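Local structure of acyl-[acyl-carrier-protein]--UDP-N-acetylglucosamine O-acyltransferase (Acinetobacter baumannii, 4E6U) at residues I136-A144 against I154-H162. The protein catalyses transfer of an acyl chain from acyl carrier protein to UDP-N-acetylglucosamine, a step of the lipopolysaccharide-synthesis pathway. Sequence-based numbering, arbitrary orientation.
With EDO (1,2-ethanediol), chain J.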
loop_
_atom_site.group_PDB
_atom_site.type_symbol
_atom_site.label_atom_id
_atom_site.label_comp_id
_atom_site.label_asym_id
_atom_site.label_seq_id
_atom_site.Cartn_x
_atom_site.Cartn_y
_atom_site.Cartn_z
ATOM N N ILE A 136 9.263 -7.608 12.844
ATOM C CA ILE A 136 8.307 -8.057 11.831
ATOM C C ILE A 136 7.587 -6.837 11.323
ATOM O O ILE A 136 6.954 -6.111 12.097
ATOM C CB ILE A 136 7.275 -9.053 12.390
ATOM C CG1 ILE A 136 7.959 -10.332 12.888
ATOM C CG2 ILE A 136 6.191 -9.342 11.321
ATOM C CD1 ILE A 136 7.038 -11.282 13.647
ATOM N N PHE A 137 7.680 -6.597 10.018
ATOM C CA PHE A 137 6.931 -5.544 9.340
ATOM C C PHE A 137 5.894 -6.232 8.480
ATOM O O PHE A 137 6.247 -6.951 7.539
ATOM C CB PHE A 137 7.852 -4.707 8.463
ATOM C CG PHE A 137 9.002 -4.093 9.203
ATOM C CD1 PHE A 137 8.889 -2.814 9.743
ATOM C CD2 PHE A 137 10.177 -4.805 9.392
ATOM C CE1 PHE A 137 9.942 -2.245 10.426
ATOM C CE2 PHE A 137 11.241 -4.249 10.058
ATOM C CZ PHE A 137 11.128 -2.957 10.586
ATOM N N ALA A 138 4.624 -6.053 8.808
ATOM C CA ALA A 138 3.553 -6.654 8.028
ATOM C C ALA A 138 3.372 -5.941 6.696
ATOM O O ALA A 138 4.045 -4.959 6.390
ATOM C CB ALA A 138 2.256 -6.692 8.824
ATOM N N ASN A 139 2.480 -6.463 5.877
ATOM C CA ASN A 139 2.354 -5.963 4.520
ATOM C C ASN A 139 2.137 -4.470 4.438
ATOM O O ASN A 139 1.408 -3.905 5.255
ATOM C CB ASN A 139 1.170 -6.647 3.819
ATOM C CG ASN A 139 1.479 -8.053 3.418
ATOM O OD1 ASN A 139 1.985 -8.821 4.212
ATOM N ND2 ASN A 139 1.164 -8.408 2.160
ATOM N N ASN A 140 2.723 -3.835 3.435
ATOM C CA ASN A 140 2.437 -2.425 3.119
ATOM C C ASN A 140 2.868 -1.413 4.194
ATOM O O ASN A 140 2.349 -0.295 4.244
ATOM C CB ASN A 140 0.943 -2.216 2.785
ATOM C CG ASN A 140 0.481 -2.995 1.562
ATOM O OD1 ASN A 140 1.217 -3.167 0.603
ATOM N ND2 ASN A 140 -0.748 -3.459 1.595
ATOM N N VAL A 141 3.811 -1.809 5.036
ATOM C CA VAL A 141 4.331 -0.884 6.054
ATOM C C VAL A 141 5.288 0.119 5.411
ATOM O O VAL A 141 6.166 -0.271 4.625
ATOM C CB VAL A 141 4.977 -1.656 7.204
ATOM C CG1 VAL A 141 5.840 -0.721 8.066
ATOM C CG2 VAL A 141 3.907 -2.313 8.042
ATOM N N GLY A 142 5.102 1.392 5.711
ATOM C CA GLY A 142 5.986 2.437 5.216
ATOM C C GLY A 142 6.765 3.045 6.352
ATOM O O GLY A 142 6.175 3.646 7.251
ATOM N N VAL A 143 8.073 2.894 6.320
ATOM C CA VAL A 143 8.939 3.477 7.340
ATOM C C VAL A 143 9.670 4.641 6.683
ATOM O O VAL A 143 10.479 4.452 5.771
ATOM C CB VAL A 143 9.922 2.449 7.883
ATOM C CG1 VAL A 143 10.703 3.039 9.064
ATOM C CG2 VAL A 143 9.207 1.160 8.291
ATOM N N ALA A 144 9.380 5.860 7.135
ATOM C CA ALA A 144 9.932 7.052 6.508
ATOM C C ALA A 144 11.372 7.329 6.960
ATOM O O ALA A 144 11.968 6.567 7.719
ATOM C CB ALA A 144 9.011 8.261 6.753
ATOM N N ILE A 154 6.869 -5.352 16.380
ATOM C CA ILE A 154 5.918 -5.824 15.371
ATOM C C ILE A 154 5.170 -4.611 14.883
ATOM O O ILE A 154 4.592 -3.856 15.682
ATOM C CB ILE A 154 4.938 -6.868 15.919
ATOM C CG1 ILE A 154 5.705 -8.096 16.419
ATOM C CG2 ILE A 154 3.868 -7.248 14.860
ATOM C CD1 ILE A 154 4.854 -9.142 17.114
ATOM N N VAL A 155 5.192 -4.404 13.570
ATOM C CA VAL A 155 4.458 -3.306 12.956
ATOM C C VAL A 155 3.329 -3.877 12.111
ATOM O O VAL A 155 3.564 -4.578 11.123
ATOM C CB VAL A 155 5.354 -2.397 12.104
ATOM C CG1 VAL A 155 4.561 -1.176 11.605
ATOM C CG2 VAL A 155 6.612 -1.968 12.891
ATOM N N GLY A 156 2.093 -3.602 12.509
ATOM C CA GLY A 156 0.929 -4.142 11.819
ATOM C C GLY A 156 0.757 -3.582 10.416
ATOM O O GLY A 156 1.246 -2.509 10.077
ATOM N N GLY A 157 0.024 -4.331 9.607
ATOM C CA GLY A 157 -0.070 -4.050 8.180
ATOM C C GLY A 157 -0.642 -2.693 7.863
ATOM O O GLY A 157 -1.534 -2.190 8.565
ATOM N N ASN A 158 -0.136 -2.103 6.796
ATOM C CA ASN A 158 -0.633 -0.850 6.271
ATOM C C ASN A 158 -0.437 0.328 7.237
ATOM O O ASN A 158 -1.207 1.298 7.240
ATOM C CB ASN A 158 -2.099 -0.969 5.850
ATOM C CG ASN A 158 -2.481 0.101 4.881
ATOM O OD1 ASN A 158 -1.631 0.617 4.155
ATOM N ND2 ASN A 158 -3.759 0.468 4.872
ATOM N N SER A 159 0.576 0.212 8.083
ATOM C CA SER A 159 0.939 1.304 8.977
ATOM C C SER A 159 2.028 2.160 8.357
ATOM O O SER A 159 2.774 1.703 7.469
ATOM C CB SER A 159 1.396 0.782 10.332
ATOM O OG SER A 159 0.335 0.103 10.988
ATOM N N GLY A 160 2.099 3.409 8.806
ATOM C CA GLY A 160 3.133 4.353 8.399
ATOM C C GLY A 160 3.818 4.930 9.611
ATOM O O GLY A 160 3.167 5.270 10.609
ATOM N N ILE A 161 5.133 5.059 9.526
ATOM C CA ILE A 161 5.924 5.659 10.590
ATOM C C ILE A 161 6.595 6.908 10.053
ATOM O O ILE A 161 7.393 6.843 9.134
ATOM C CB ILE A 161 6.947 4.677 11.139
ATOM C CG1 ILE A 161 6.238 3.389 11.576
ATOM C CG2 ILE A 161 7.722 5.326 12.318
ATOM C CD1 ILE A 161 7.161 2.263 11.926
ATOM N N HIS A 162 6.256 8.051 10.640
ATOM C CA HIS A 162 6.742 9.368 10.224
ATOM C C HIS A 162 8.254 9.529 10.405
ATOM O O HIS A 162 8.854 8.929 11.298
ATOM C CB HIS A 162 6.001 10.429 11.069
ATOM C CG HIS A 162 6.157 11.846 10.593
ATOM N ND1 HIS A 162 7.196 12.666 10.992
ATOM C CD2 HIS A 162 5.367 12.604 9.796
ATOM C CE1 HIS A 162 7.047 13.859 10.436
ATOM N NE2 HIS A 162 5.947 13.848 9.705
HETATM C C1 EDO J . -0.858 -9.920 5.790
HETATM O O1 EDO J . 0.181 -9.300 6.567
HETATM C C2 EDO J . -1.692 -8.867 5.066
HETATM O O2 EDO J . -1.489 -7.584 5.675
HETATM O O HOH W 1 0.934 1.818 3.751
#
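Successive coils of the left-handed parallel beta-helix built from hexapeptide repeats meet here: I136-A144 stacks on I154-H162, eighteen residues further on, and each segment turns one corner between two short strands. Parallel pairing is in register on both sides of the corner, with CA atoms 4.8 Å apart at I136 and I154 and 4.7 Å apart at G142 and G160. V155 N gives its hydrogen to I136 O at an N-H...O angle of 170°, and V155 O in turn accepts A138 N, so V155 is gripped through both backbone polar groups. Past the corner, G142 plays the same double role: its N bonds to S159 O and its O receives I161 N. The corners themselves are superposed type II turns, A138-V141 over G156-S159, tied by N158 N to N139 O (2.8 Å), a more bent bond at 153°.

Inside the coil, F137 stacks over V155 and V143 over I161, and V141 reaches across to V155. V155 splits its two methyls: CG1, anti to the backbone N (chi1 -174°), lies 3.8 Å from V141 CG1, while CG2 reaches F137 CD1 at 4.0 Å, approaching the ring obliquely. V143 and I161 meet more loosely through CG2 and CD1. At the outer side of the corner, the N139 amide turns off the stacked coil, and its OD1 accepts hydrogen bonds from ethanediol O1 and from Q75 NE2 of a second subunit. N158 meets its counterparts in the other two subunits through weak amide hydrogen bonds, which places this corner at the trimer interface. One water sits between the coils, 2.6 Å from N140 O and 2.9 Å from N158 OD1, within hydrogen-bonding reach of both.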